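Long-range contacts in cysteine synthase (Fusobacterium nucleatum subsp. nucleatum strain ATCC 25586, PDB 5XEN), which probably makes L-cysteine and acetate from O-acetyl-L-serine and hydrogen sulfide, using pyridoxal 5'-phosphate as its cofactor: residues I199-V204 against L240-L245; T160-L165 against A189-E194; E205-P210 against I244-D249; F28-Y33 against L290-L295. All coordinates share one frame; numbering follows the deposited sequence. Where two conformers were deposited one is given.

Contact 1: residues I199-V204 against L240-L245; sequences IKTFPV and LADDIL. With CA (calcium ion), chain S.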
loop_
_atom_site.group_PDB
_atom_site.type_symbol
_atom_site.label_atom_id
_atom_site.label_comp_id
_atom_site.label_asym_id
_atom_site.label_seq_id
_atom_site.Cartn_x
_atom_site.Cartn_y
_atom_site.Cartn_z
ATOM N N ILE B 199 21.316 -9.422 -21.432
ATOM C CA ILE B 199 20.465 -8.370 -20.886
ATOM C C ILE B 199 21.273 -7.095 -20.678
ATOM O O ILE B 199 22.465 -7.148 -20.365
ATOM C CB ILE B 199 19.803 -8.835 -19.557
ATOM C CG1 ILE B 199 18.647 -7.904 -19.169
ATOM C CG2 ILE B 199 20.838 -8.959 -18.428
ATOM C CD1 ILE B 199 17.896 -8.336 -17.913
ATOM N N LYS B 200 20.643 -5.939 -20.843
ATOM C CA LYS B 200 21.268 -4.650 -20.546
ATOM C C LYS B 200 20.665 -4.138 -19.252
ATOM O O LYS B 200 19.465 -4.244 -19.053
ATOM C CB LYS B 200 21.011 -3.641 -21.653
ATOM C CG LYS B 200 21.375 -4.131 -23.061
ATOM C CD LYS B 200 22.388 -3.192 -23.680
ATOM C CE LYS B 200 22.824 -3.594 -25.094
ATOM N NZ LYS B 200 21.710 -3.493 -26.064
ATOM N N THR B 201 21.502 -3.639 -18.360
ATOM C CA THR B 201 21.038 -3.186 -17.040
ATOM C C THR B 201 21.586 -1.794 -16.786
ATOM O O THR B 201 22.802 -1.548 -16.913
ATOM C CB THR B 201 21.473 -4.181 -15.938
ATOM O OG1 THR B 201 22.902 -4.245 -15.893
ATOM C CG2 THR B 201 20.889 -5.551 -16.195
ATOM N N PHE B 202 20.709 -0.867 -16.433
ATOM C CA PHE B 202 21.086 0.510 -16.229
ATOM C C PHE B 202 20.635 1.052 -14.874
ATOM O O PHE B 202 19.459 0.938 -14.514
ATOM C CB PHE B 202 20.433 1.398 -17.279
ATOM C CG PHE B 202 20.717 0.971 -18.697
ATOM C CD1 PHE B 202 21.816 1.466 -19.364
ATOM C CD2 PHE B 202 19.892 0.090 -19.344
ATOM C CE1 PHE B 202 22.075 1.077 -20.686
ATOM C CE2 PHE B 202 20.145 -0.286 -20.664
ATOM C CZ PHE B 202 21.245 0.216 -21.325
ATOM N N PRO B 203 21.544 1.691 -14.156
ATOM C CA PRO B 203 21.139 2.455 -13.004
ATOM C C PRO B 203 20.726 3.875 -13.409
ATOM O O PRO B 203 21.198 4.414 -14.439
ATOM C CB PRO B 203 22.391 2.476 -12.164
ATOM C CG PRO B 203 23.484 2.578 -13.197
ATOM C CD PRO B 203 23.001 1.749 -14.350
ATOM N N VAL B 204 19.888 4.472 -12.574
ATOM C CA VAL B 204 19.501 5.860 -12.693
ATOM C C VAL B 204 19.963 6.654 -11.491
ATOM O O VAL B 204 19.881 6.170 -10.341
ATOM C CB VAL B 204 17.970 6.010 -12.838
ATOM C CG1 VAL B 204 17.643 7.434 -13.345
ATOM C CG2 VAL B 204 17.411 4.953 -13.776
ATOM N N LEU B 240 28.256 -3.477 -13.471
ATOM C CA LEU B 240 26.997 -3.942 -14.039
ATOM C C LEU B 240 26.293 -2.909 -14.889
ATOM O O LEU B 240 25.412 -3.282 -15.665
ATOM C CB LEU B 240 26.055 -4.439 -12.920
ATOM C CG LEU B 240 26.568 -5.635 -12.106
ATOM C CD1 LEU B 240 25.709 -5.835 -10.860
ATOM C CD2 LEU B 240 26.695 -6.885 -12.966
ATOM N N ALA B 241 26.658 -1.634 -14.771
ATOM C CA ALA B 241 25.944 -0.554 -15.482
ATOM C C ALA B 241 26.371 -0.497 -16.964
ATOM O O ALA B 241 27.537 -0.268 -17.253
ATOM C CB ALA B 241 26.217 0.783 -14.823
ATOM N N ASP B 242 25.434 -0.708 -17.875
ATOM C CA ASP B 242 25.707 -0.549 -19.305
ATOM C C ASP B 242 25.795 0.912 -19.750
ATOM O O ASP B 242 26.337 1.211 -20.804
ATOM C CB ASP B 242 24.709 -1.395 -20.089
ATOM C CG ASP B 242 24.984 -2.865 -19.875
ATOM O OD1 ASP B 242 26.125 -3.262 -20.098
ATOM O OD2 ASP B 242 24.110 -3.609 -19.369
ATOM N N ASP B 243 25.298 1.806 -18.910
ATOM C CA ASP B 243 25.387 3.244 -19.070
ATOM C C ASP B 243 24.795 3.801 -17.771
ATOM O O ASP B 243 24.158 3.054 -17.001
ATOM C CB ASP B 243 24.551 3.697 -20.271
ATOM C CG ASP B 243 24.887 5.088 -20.777
ATOM O OD1 ASP B 243 25.779 5.767 -20.212
ATOM O OD2 ASP B 243 24.245 5.509 -21.752
ATOM N N ILE B 244 25.000 5.074 -17.510
ATOM C CA ILE B 244 24.350 5.736 -16.386
ATOM C C ILE B 244 23.212 6.603 -16.942
ATOM O O ILE B 244 23.444 7.464 -17.780
ATOM C CB ILE B 244 25.291 6.647 -15.628
ATOM C CG1 ILE B 244 26.594 5.922 -15.247
ATOM C CG2 ILE B 244 24.604 7.105 -14.354
ATOM C CD1 ILE B 244 26.385 4.728 -14.349
ATOM N N LEU B 245 21.986 6.365 -16.500
ATOM C CA LEU B 245 20.871 7.217 -16.888
ATOM C C LEU B 245 20.546 8.234 -15.805
ATOM O O LEU B 245 20.887 8.037 -14.627
ATOM C CB LEU B 245 19.649 6.379 -17.233
ATOM C CG LEU B 245 19.872 5.193 -18.166
ATOM C CD1 LEU B 245 18.568 4.449 -18.375
ATOM C CD2 LEU B 245 20.521 5.623 -19.489
HETATM CA CA CA S . 27.649 -5.001 -20.765
#
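F202 and P203 of strand 200-206 pack against the loop of A241, D242 and D243 as it runs into strand 245-247, an outermost strand in the six-stranded mixed sheet of this fold type II PLP enzyme. Regular parallel pairing is confined to the end, where V204 and L245 form a bridge and L245 N donates to P203 O (2.9 Å). Earlier, D242 stands in for a strand residue: its N donates to T201 O almost straight (177° at the hydrogen), while its OD2 takes T201 N on the anti lone pair, 2.8 Å away. The other branch, OD1, binds a calcium ion. OD2 also has a salt bridge to K193 on helix 183-195, so both carboxylate oxygens are held and the group's rotation is probably fixed.

With CG beside its backbone N (chi1 -55°), F202 lays its ring by the loop: CE1 lies 3.6 Å from D243 CB, D243 CA is at the ring edge in plane, and the D242 carboxylate is turned 72° from the ring. L245 CD1 reaches F202 CB from the strand end. One side of the P203 ring meets both A241 and I244; its CD touches A241 CB at a tight 3.4 Å, and its CG lies 3.8 Å from I244 CD1.

Contact 2: residues T160-L165 against A189-E194; sequences TAEEIL and AKKLKE. With CA (calcium ion), chain R.
K191 and L192 on helix 183-195 carry this helix-helix packing, meeting A161, E162, I164 and L165 of helix 151-167 in the alpha/beta architecture of the fold type II PLP enzymes. The two short segments run in broadly the same direction, with axes 8.7 Å apart at closest approach and a crossing angle of -44°. A161 lies where the segments come closest, its CA 6.0 Å from K191 CA.

Going along 189-194, K191 comes first. Its CB presses on A161 CB at 3.4 Å, tighter than usual for two carbons. The chain sets off with CG anti to the backbone N (chi1 174°), then bends at each of its next three torsions, curling NZ round to the E162 carboxylate. There NZ donates to OE2 in a 2.6 Å salt bridge, on the anti lone pair, and the two side chains cross at about a right angle. E162 bends at chi2 (-72°) to meet it. Y157 gives NZ a backbone acceptor and a cation-pi partner.

L192 follows, and its CD2 branch does most of the touching: it lies 3.6 Å from L165 CG, 4.0 Å from A161 CB and 4.2 Å from I164 CG2. The side chains of L192 and L165 slide past one another in opposite directions. Further on, the backbone oxygen of E194 binds a calcium ion, E194 O lying 2.3 Å from the metal.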
loop_
_atom_site.group_PDB
_atom_site.type_symbol
_atom_site.label_atom_id
_atom_site.label_comp_id
_atom_site.label_asym_id
_atom_site.label_seq_id
_atom_site.Cartn_x
_atom_site.Cartn_y
_atom_site.Cartn_z
ATOM N N THR B 160 14.111 -10.631 -5.739
ATOM C CA THR B 160 13.635 -9.665 -6.759
ATOM C C THR B 160 13.922 -10.126 -8.187
ATOM O O THR B 160 13.019 -10.178 -9.032
ATOM C CB THR B 160 14.283 -8.299 -6.538
ATOM O OG1 THR B 160 14.169 -7.947 -5.154
ATOM C CG2 THR B 160 13.644 -7.200 -7.400
ATOM N N ALA B 161 15.172 -10.492 -8.443
ATOM C CA ALA B 161 15.579 -10.934 -9.785
ATOM C C ALA B 161 14.933 -12.228 -10.210
ATOM O O ALA B 161 14.518 -12.339 -11.360
ATOM C CB ALA B 161 17.119 -11.023 -9.906
ATOM N N GLU B 162 14.830 -13.207 -9.300
ATOM C CA GLU B 162 14.158 -14.491 -9.618
ATOM C C GLU B 162 12.675 -14.300 -9.946
ATOM O O GLU B 162 12.112 -14.989 -10.823
ATOM C CB GLU B 162 14.328 -15.506 -8.479
ATOM C CG GLU B 162 15.779 -15.954 -8.271
ATOM C CD GLU B 162 16.317 -16.868 -9.366
ATOM O OE1 GLU B 162 15.531 -17.314 -10.227
ATOM O OE2 GLU B 162 17.532 -17.141 -9.365
ATOM N N GLU B 163 12.031 -13.356 -9.266
ATOM C CA GLU B 163 10.628 -13.061 -9.555
ATOM C C GLU B 163 10.482 -12.466 -10.947
ATOM O O GLU B 163 9.507 -12.766 -11.637
ATOM C CB GLU B 163 10.034 -12.104 -8.525
ATOM C CG GLU B 163 9.946 -12.714 -7.140
ATOM C CD GLU B 163 9.656 -11.692 -6.042
ATOM O OE1 GLU B 163 9.158 -10.586 -6.361
ATOM O OE2 GLU B 163 9.929 -11.998 -4.860
ATOM N N ILE B 164 11.423 -11.610 -11.346
ATOM C CA ILE B 164 11.376 -10.986 -12.676
ATOM C C ILE B 164 11.524 -12.071 -13.742
ATOM O O ILE B 164 10.762 -12.141 -14.721
ATOM C CB ILE B 164 12.478 -9.907 -12.815
ATOM C CG1 ILE B 164 12.106 -8.696 -11.947
ATOM C CG2 ILE B 164 12.668 -9.457 -14.266
ATOM C CD1 ILE B 164 13.233 -7.708 -11.725
ATOM N N LEU B 165 12.511 -12.921 -13.550
ATOM C CA LEU B 165 12.788 -14.001 -14.503
ATOM C C LEU B 165 11.585 -14.936 -14.622
ATOM O O LEU B 165 11.175 -15.272 -15.718
ATOM C CB LEU B 165 14.048 -14.764 -14.070
ATOM C CG LEU B 165 15.356 -14.006 -14.202
ATOM C CD1 LEU B 165 16.485 -14.751 -13.495
ATOM C CD2 LEU B 165 15.700 -13.799 -15.684
ATOM N N ALA B 189 20.548 -6.820 -10.918
ATOM C CA ALA B 189 21.269 -6.902 -12.206
ATOM C C ALA B 189 22.240 -8.077 -12.207
ATOM O O ALA B 189 22.412 -8.740 -13.229
ATOM C CB ALA B 189 21.987 -5.583 -12.509
ATOM N N LYS B 190 22.880 -8.349 -11.070
ATOM C CA LYS B 190 23.851 -9.448 -11.007
ATOM C C LYS B 190 23.187 -10.780 -11.307
ATOM O O LYS B 190 23.676 -11.563 -12.112
ATOM C CB LYS B 190 24.551 -9.496 -9.630
ATOM C CG LYS B 190 25.693 -10.527 -9.550
ATOM C CD LYS B 190 26.310 -10.575 -8.138
ATOM C CE LYS B 190 27.443 -11.614 -8.073
ATOM N NZ LYS B 190 27.933 -11.821 -6.671
ATOM N N LYS B 191 22.041 -11.050 -10.694
ATOM C CA LYS B 191 21.343 -12.301 -10.969
ATOM C C LYS B 191 20.813 -12.344 -12.404
ATOM O O LYS B 191 20.987 -13.364 -13.122
ATOM C CB LYS B 191 20.179 -12.531 -10.002
ATOM C CG LYS B 191 19.319 -13.740 -10.329
ATOM C CD LYS B 191 20.073 -15.066 -10.359
ATOM C CE LYS B 191 20.547 -15.514 -8.971
ATOM N NZ LYS B 191 19.405 -15.822 -8.044
ATOM N N LEU B 192 20.209 -11.244 -12.853
ATOM C CA LEU B 192 19.688 -11.216 -14.222
ATOM C C LEU B 192 20.773 -11.519 -15.255
ATOM O O LEU B 192 20.563 -12.337 -16.180
ATOM C CB LEU B 192 19.017 -9.891 -14.534
ATOM C CG LEU B 192 17.746 -9.575 -13.726
ATOM C CD1 LEU B 192 17.217 -8.187 -14.067
ATOM C CD2 LEU B 192 16.703 -10.667 -13.892
ATOM N N LYS B 193 21.938 -10.893 -15.063
ATOM C CA LYS B 193 23.082 -11.092 -15.949
ATOM C C LYS B 193 23.657 -12.517 -15.884
ATOM O O LYS B 193 24.161 -13.018 -16.890
ATOM C CB LYS B 193 24.140 -9.999 -15.773
ATOM C CG LYS B 193 23.755 -8.766 -16.577
ATOM C CD LYS B 193 24.734 -7.605 -16.504
ATOM C CE LYS B 193 24.449 -6.632 -17.630
ATOM N NZ LYS B 193 25.338 -5.425 -17.560
ATOM N N GLU B 194 23.580 -13.156 -14.721
ATOM C CA GLU B 194 24.016 -14.561 -14.654
ATOM C C GLU B 194 23.116 -15.473 -15.454
ATOM O O GLU B 194 23.640 -16.370 -16.086
ATOM C CB GLU B 194 24.117 -15.011 -13.207
ATOM C CG GLU B 194 25.319 -14.396 -12.534
ATOM C CD GLU B 194 25.415 -14.730 -11.069
ATOM O OE1 GLU B 194 24.530 -15.466 -10.572
ATOM O OE2 GLU B 194 26.366 -14.236 -10.430
HETATM CA CA CA R . 25.397 -17.641 -16.912
HETATM O O HOH W 1 25.380 -18.784 -14.972
#

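Contact 3: residues E205-P210 against I244-D249; sequences EPASSP and ILVCED. With CA (calcium ion), chain Q.
Backbone pairing between E205-A207 and L245-C247 carries this contact, the pairing of the two parallel strands of a beta-alpha-beta unit made of strand 200-206, helix 211-214 and strand 245-247. E205 N donates to L245 O (2.9 Å), C247 N returns a longer bond to E205 O (3.2 Å), and A207 N closes the ladder on C247 O, its donor 60° above the carbonyl plane.

Apolar contact lies on the side of E205 and V246, which run side by side in the same direction, E205 CG 3.9 Å from V246 CG1. With CG between N and the carbonyl carbon (chi1 72°) and the chain extended beyond, the E205 carboxylate passes I244 CG2, 3.7 Å from OE2. Its polar partners are S213 OG and L212 N. A207 CB reaches V246 CB and E248 CG.

Two waters link S208, in the type I turn P206-S209, to C247 and to D249 at the start of helix 249-263. One accepts from S208 N and donates to C247 O and D249 OD1; the second lies 2.7 Å from S208 OG and accepts from D249 N at 2.9 Å. E248, the N-cap residue, binds calcium through OE1 at 2.3 Å, and D250 binds the same ion.

C247 O is thus gripped by A207 N and a water, and solvent continues the link between the segments where the strands part.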
loop_
_atom_site.group_PDB
_atom_site.type_symbol
_atom_site.label_atom_id
_atom_site.label_comp_id
_atom_site.label_asym_id
_atom_site.label_seq_id
_atom_site.Cartn_x
_atom_site.Cartn_y
_atom_site.Cartn_z
ATOM N N GLU B 205 20.425 7.877 -11.744
ATOM C CA GLU B 205 20.751 8.813 -10.684
ATOM C C GLU B 205 20.141 10.186 -10.962
ATOM O O GLU B 205 19.731 10.454 -12.093
ATOM C CB GLU B 205 22.292 8.890 -10.492
ATOM C CG GLU B 205 23.028 9.616 -11.608
ATOM C CD GLU B 205 24.555 9.680 -11.429
ATOM O OE1 GLU B 205 25.061 9.258 -10.360
ATOM O OE2 GLU B 205 25.233 10.172 -12.360
ATOM N N PRO B 206 20.106 11.064 -9.958
ATOM C CA PRO B 206 19.521 12.390 -10.157
ATOM C C PRO B 206 20.412 13.242 -11.074
ATOM O O PRO B 206 21.620 13.297 -10.872
ATOM C CB PRO B 206 19.438 12.971 -8.726
ATOM C CG PRO B 206 19.611 11.801 -7.799
ATOM C CD PRO B 206 20.482 10.847 -8.543
ATOM N N ALA B 207 19.816 13.896 -12.070
ATOM C CA ALA B 207 20.578 14.800 -12.945
ATOM C C ALA B 207 21.259 15.915 -12.136
ATOM O O ALA B 207 22.358 16.316 -12.475
ATOM C CB ALA B 207 19.712 15.389 -14.051
ATOM N N SER B 208 20.641 16.352 -11.037
ATOM C CA SER B 208 21.242 17.348 -10.150
ATOM C C SER B 208 22.258 16.802 -9.149
ATOM O O SER B 208 22.806 17.572 -8.389
ATOM C CB SER B 208 20.164 18.059 -9.341
ATOM O OG SER B 208 19.245 18.715 -10.187
ATOM N N SER B 209 22.441 15.483 -9.081
ATOM C CA SER B 209 23.495 14.876 -8.221
ATOM C C SER B 209 24.179 13.745 -8.997
ATOM O O SER B 209 24.085 12.581 -8.650
ATOM C CB SER B 209 22.941 14.392 -6.876
ATOM O OG SER B 209 24.002 14.204 -5.950
ATOM N N PRO B 210 24.880 14.116 -10.073
ATOM C CA PRO B 210 25.317 13.154 -11.065
ATOM C C PRO B 210 26.655 12.524 -10.716
ATOM O O PRO B 210 27.646 12.681 -11.446
ATOM C CB PRO B 210 25.404 14.018 -12.312
ATOM C CG PRO B 210 25.914 15.308 -11.791
ATOM C CD PRO B 210 25.218 15.492 -10.472
ATOM N N ILE B 244 25.000 5.074 -17.510
ATOM C CA ILE B 244 24.350 5.736 -16.386
ATOM C C ILE B 244 23.212 6.603 -16.942
ATOM O O ILE B 244 23.444 7.464 -17.780
ATOM C CB ILE B 244 25.291 6.647 -15.628
ATOM C CG1 ILE B 244 26.594 5.922 -15.247
ATOM C CG2 ILE B 244 24.604 7.105 -14.354
ATOM C CD1 ILE B 244 26.385 4.728 -14.349
ATOM N N LEU B 245 21.986 6.365 -16.500
ATOM C CA LEU B 245 20.871 7.217 -16.888
ATOM C C LEU B 245 20.546 8.234 -15.805
ATOM O O LEU B 245 20.887 8.037 -14.627
ATOM C CB LEU B 245 19.649 6.379 -17.233
ATOM C CG LEU B 245 19.872 5.193 -18.166
ATOM C CD1 LEU B 245 18.568 4.449 -18.375
ATOM C CD2 LEU B 245 20.521 5.623 -19.489
ATOM N N VAL B 246 19.934 9.354 -16.198
ATOM C CA VAL B 246 19.661 10.422 -15.250
ATOM C C VAL B 246 18.270 10.989 -15.413
ATOM O O VAL B 246 17.658 10.837 -16.470
ATOM C CB VAL B 246 20.693 11.590 -15.327
ATOM C CG1 VAL B 246 22.119 11.115 -15.039
ATOM C CG2 VAL B 246 20.629 12.300 -16.680
ATOM N N CYS B 247 17.796 11.687 -14.372
ATOM C CA CYS B 247 16.523 12.393 -14.440
ATOM C C CYS B 247 16.542 13.674 -13.594
ATOM O O CYS B 247 16.986 13.682 -12.455
ATOM C CB CYS B 247 15.398 11.449 -13.994
ATOM S SG CYS B 247 13.736 12.102 -14.235
ATOM N N GLU B 248 16.016 14.756 -14.164
ATOM C CA GLU B 248 15.801 16.009 -13.440
ATOM C C GLU B 248 14.689 15.885 -12.442
ATOM O O GLU B 248 13.778 15.066 -12.622
ATOM C CB GLU B 248 15.494 17.156 -14.414
ATOM C CG GLU B 248 16.624 17.407 -15.348
ATOM C CD GLU B 248 16.301 18.451 -16.431
ATOM O OE1 GLU B 248 15.273 19.164 -16.313
ATOM O OE2 GLU B 248 17.074 18.522 -17.399
ATOM N N ASP B 249 14.740 16.725 -11.405
ATOM C CA ASP B 249 13.751 16.712 -10.341
ATOM C C ASP B 249 12.326 16.887 -10.854
ATOM O O ASP B 249 11.411 16.107 -10.545
ATOM C CB ASP B 249 14.022 17.819 -9.315
ATOM C CG ASP B 249 15.296 17.601 -8.512
ATOM O OD1 ASP B 249 15.879 16.512 -8.587
ATOM O OD2 ASP B 249 15.734 18.537 -7.831
HETATM CA CA CA Q . 13.509 20.566 -15.670
HETATM O O HOH W 2 17.833 15.497 -10.472
HETATM O O HOH W 3 16.988 18.532 -11.575
HETATM O O HOH W 4 14.565 21.394 -14.145
HETATM O O HOH W 5 11.790 19.688 -17.186
#

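Contact 4: residues F28-Y33 against L290-L295; sequences FGNEIY and LKIVVL
E31, I32 and Y33 pair in parallel with K291, I292 and V293, the two strand axes 4.7 Å apart at closest and 25° off parallel. Four backbone bonds alternate in direction: E31 N to L290 O, I292 N to E31 O, Y33 N to I292 O and V294 N to Y33 O, each 2.8 Å. CA-H...O contacts from I32 to I292 O and from V293 to Y33 O supplement them.

Before the strand begins, N30 extends the ladder with its side chain. OD1 accepts from L290 N at 2.9 Å, the donor tilted 31° from the amide's carbonyl plane, while ND2 donates to N285 O and S282 OG, so both ends of the amide are engaged and its flip is settled. The N30 and L290 side chains lie alongside each other, and N30 CB touches I292 CD1.

On the side of E31, K291 and Y33, E31 has CG beside its backbone N (chi1 -59°) and an extended chain beyond, which carries OE1 alongside K291. OE1 rests 3.3 Å from K291 CE, but OE1 and NZ remain 4.3 Å apart, beyond a salt bridge; E31 OE2 pairs instead with K21 NZ. Y33 crosses K291 obliquely, OH 4.1 Å from CD, and I292 O lies at the ring edge. L6 of the second subunit packs on Y33.

On the other side, I32 CG2 meets V294 CG2 at 3.9 Å, beneath helix 269-284. Together the two strands belong to the six-stranded, mostly parallel sheet flanked by helices that is characteristic of fold type II PLP enzymes, here joining the early strand 31-36 to the last strand of the chain.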
loop_
_atom_site.group_PDB
_atom_site.type_symbol
_atom_site.label_atom_id
_atom_site.label_comp_id
_atom_site.label_asym_id
_atom_site.label_seq_id
_atom_site.Cartn_x
_atom_site.Cartn_y
_atom_site.Cartn_z
ATOM N N PHE B 28 6.740 3.242 -27.469
ATOM C CA PHE B 28 7.611 3.273 -28.674
ATOM C C PHE B 28 8.025 1.923 -29.197
ATOM O O PHE B 28 9.184 1.724 -29.552
ATOM C CB PHE B 28 8.835 4.129 -28.418
ATOM C CG PHE B 28 8.496 5.498 -27.952
ATOM C CD1 PHE B 28 8.020 6.437 -28.854
ATOM C CD2 PHE B 28 8.607 5.834 -26.614
ATOM C CE1 PHE B 28 7.650 7.702 -28.435
ATOM C CE2 PHE B 28 8.262 7.110 -26.192
ATOM C CZ PHE B 28 7.783 8.040 -27.094
ATOM N N GLY B 29 7.062 1.006 -29.248
ATOM C CA GLY B 29 7.259 -0.278 -29.867
ATOM C C GLY B 29 8.139 -1.218 -29.063
ATOM O O GLY B 29 8.615 -2.235 -29.586
ATOM N N ASN B 30 8.344 -0.895 -27.792
ATOM C CA ASN B 30 8.890 -1.849 -26.842
ATOM C C ASN B 30 7.881 -2.038 -25.711
ATOM O O ASN B 30 6.969 -1.260 -25.572
ATOM C CB ASN B 30 10.205 -1.328 -26.292
ATOM C CG ASN B 30 11.228 -1.092 -27.372
ATOM O OD1 ASN B 30 11.505 -1.997 -28.184
ATOM N ND2 ASN B 30 11.821 0.117 -27.389
ATOM N N GLU B 31 7.995 -3.113 -24.955
ATOM C CA GLU B 31 7.077 -3.339 -23.840
ATOM C C GLU B 31 7.780 -2.942 -22.560
ATOM O O GLU B 31 8.935 -3.328 -22.340
ATOM C CB GLU B 31 6.646 -4.807 -23.787
ATOM C CG GLU B 31 5.962 -5.285 -25.058
ATOM C CD GLU B 31 5.547 -6.737 -24.966
ATOM O OE1 GLU B 31 6.423 -7.617 -25.096
ATOM O OE2 GLU B 31 4.349 -6.995 -24.742
ATOM N N ILE B 32 7.109 -2.142 -21.739
ATOM C CA ILE B 32 7.658 -1.751 -20.452
ATOM C C ILE B 32 6.770 -2.349 -19.369
ATOM O O ILE B 32 5.548 -2.202 -19.407
ATOM C CB ILE B 32 7.771 -0.211 -20.295
ATOM C CG1 ILE B 32 8.641 0.387 -21.417
ATOM C CG2 ILE B 32 8.313 0.141 -18.901
ATOM C CD1 ILE B 32 8.922 1.873 -21.287
ATOM N N TYR B 33 7.410 -3.023 -18.429
ATOM C CA TYR B 33 6.784 -3.596 -17.250
ATOM C C TYR B 33 7.348 -2.945 -16.000
ATOM O O TYR B 33 8.562 -2.705 -15.904
ATOM C CB TYR B 33 7.062 -5.089 -17.182
ATOM C CG TYR B 33 6.645 -5.896 -18.405
ATOM C CD1 TYR B 33 7.499 -6.041 -19.488
ATOM C CD2 TYR B 33 5.408 -6.496 -18.473
ATOM C CE1 TYR B 33 7.121 -6.763 -20.619
ATOM C CE2 TYR B 33 5.012 -7.222 -19.596
ATOM C CZ TYR B 33 5.885 -7.360 -20.651
ATOM O OH TYR B 33 5.485 -8.092 -21.757
ATOM N N LEU B 290 11.686 -4.762 -27.499
ATOM C CA LEU B 290 12.380 -5.088 -26.245
ATOM C C LEU B 290 11.390 -5.273 -25.100
ATOM O O LEU B 290 10.328 -4.619 -25.056
ATOM C CB LEU B 290 13.380 -3.998 -25.874
ATOM C CG LEU B 290 14.477 -3.651 -26.907
ATOM C CD1 LEU B 290 15.151 -2.341 -26.565
ATOM C CD2 LEU B 290 15.504 -4.766 -27.049
ATOM N N LYS B 291 11.740 -6.163 -24.169
ATOM C CA LYS B 291 11.038 -6.288 -22.898
ATOM C C LYS B 291 11.882 -5.558 -21.847
ATOM O O LYS B 291 12.991 -5.985 -21.543
ATOM C CB LYS B 291 10.826 -7.750 -22.553
ATOM C CG LYS B 291 9.931 -8.476 -23.540
ATOM C CD LYS B 291 9.087 -9.563 -22.926
ATOM C CE LYS B 291 8.194 -10.196 -23.979
ATOM N NZ LYS B 291 8.950 -11.143 -24.849
ATOM N N ILE B 292 11.359 -4.435 -21.362
ATOM C CA ILE B 292 12.059 -3.539 -20.473
ATOM C C ILE B 292 11.375 -3.582 -19.113
ATOM O O ILE B 292 10.170 -3.413 -19.019
ATOM C CB ILE B 292 12.029 -2.093 -20.996
ATOM C CG1 ILE B 292 12.674 -1.996 -22.395
ATOM C CG2 ILE B 292 12.693 -1.111 -20.030
ATOM C CD1 ILE B 292 12.453 -0.666 -23.086
ATOM N N VAL B 293 12.150 -3.809 -18.067
ATOM C CA VAL B 293 11.605 -3.879 -16.694
ATOM C C VAL B 293 12.144 -2.713 -15.901
ATOM O O VAL B 293 13.352 -2.470 -15.884
ATOM C CB VAL B 293 11.955 -5.203 -15.968
ATOM C CG1 VAL B 293 11.525 -5.169 -14.491
ATOM C CG2 VAL B 293 11.317 -6.411 -16.681
ATOM N N VAL B 294 11.229 -1.986 -15.267
ATOM C CA VAL B 294 11.533 -0.863 -14.432
ATOM C C VAL B 294 11.190 -1.260 -12.987
ATOM O O VAL B 294 10.074 -1.698 -12.716
ATOM C CB VAL B 294 10.699 0.369 -14.837
ATOM C CG1 VAL B 294 10.825 1.511 -13.831
ATOM C CG2 VAL B 294 11.086 0.873 -16.231
ATOM N N LEU B 295 12.137 -1.080 -12.064
ATOM C CA LEU B 295 11.832 -1.285 -10.642
ATOM C C LEU B 295 11.203 -0.027 -10.057
ATOM O O LEU B 295 11.780 1.051 -10.137
ATOM C CB LEU B 295 13.076 -1.668 -9.871
ATOM C CG LEU B 295 12.813 -2.258 -8.487
ATOM C CD1 LEU B 295 12.529 -3.742 -8.605
ATOM C CD2 LEU B 295 14.016 -2.073 -7.578
#

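In the fold
Contacts 1, 3 and 4 are pairings in one mixed sheet. Contacts 1 and 3 share I244 and L245 and follow strand 200-206 end to end, their centres 13 Å apart; contact 4 lies two strands further over, beyond strand 174-178. Contact 2 packs helices on this sheet. It meets contact 1 through K193 NZ, 2.8 Å from D242 OD2, and contact 4 through T160 CG2, 3.8 Å from L295 CD1. Contacts 2 and 3 do not touch. Strand 200-206 runs near the cofactor: the side chains of P203 and P206 lie about 8 and 9 Å from PLP, and P203 about 7 Å from G182; V294 is about 11 Å from PLP. Cofactor-binding G180-G182 lie just before helix 183-195, and S184 in its first turn.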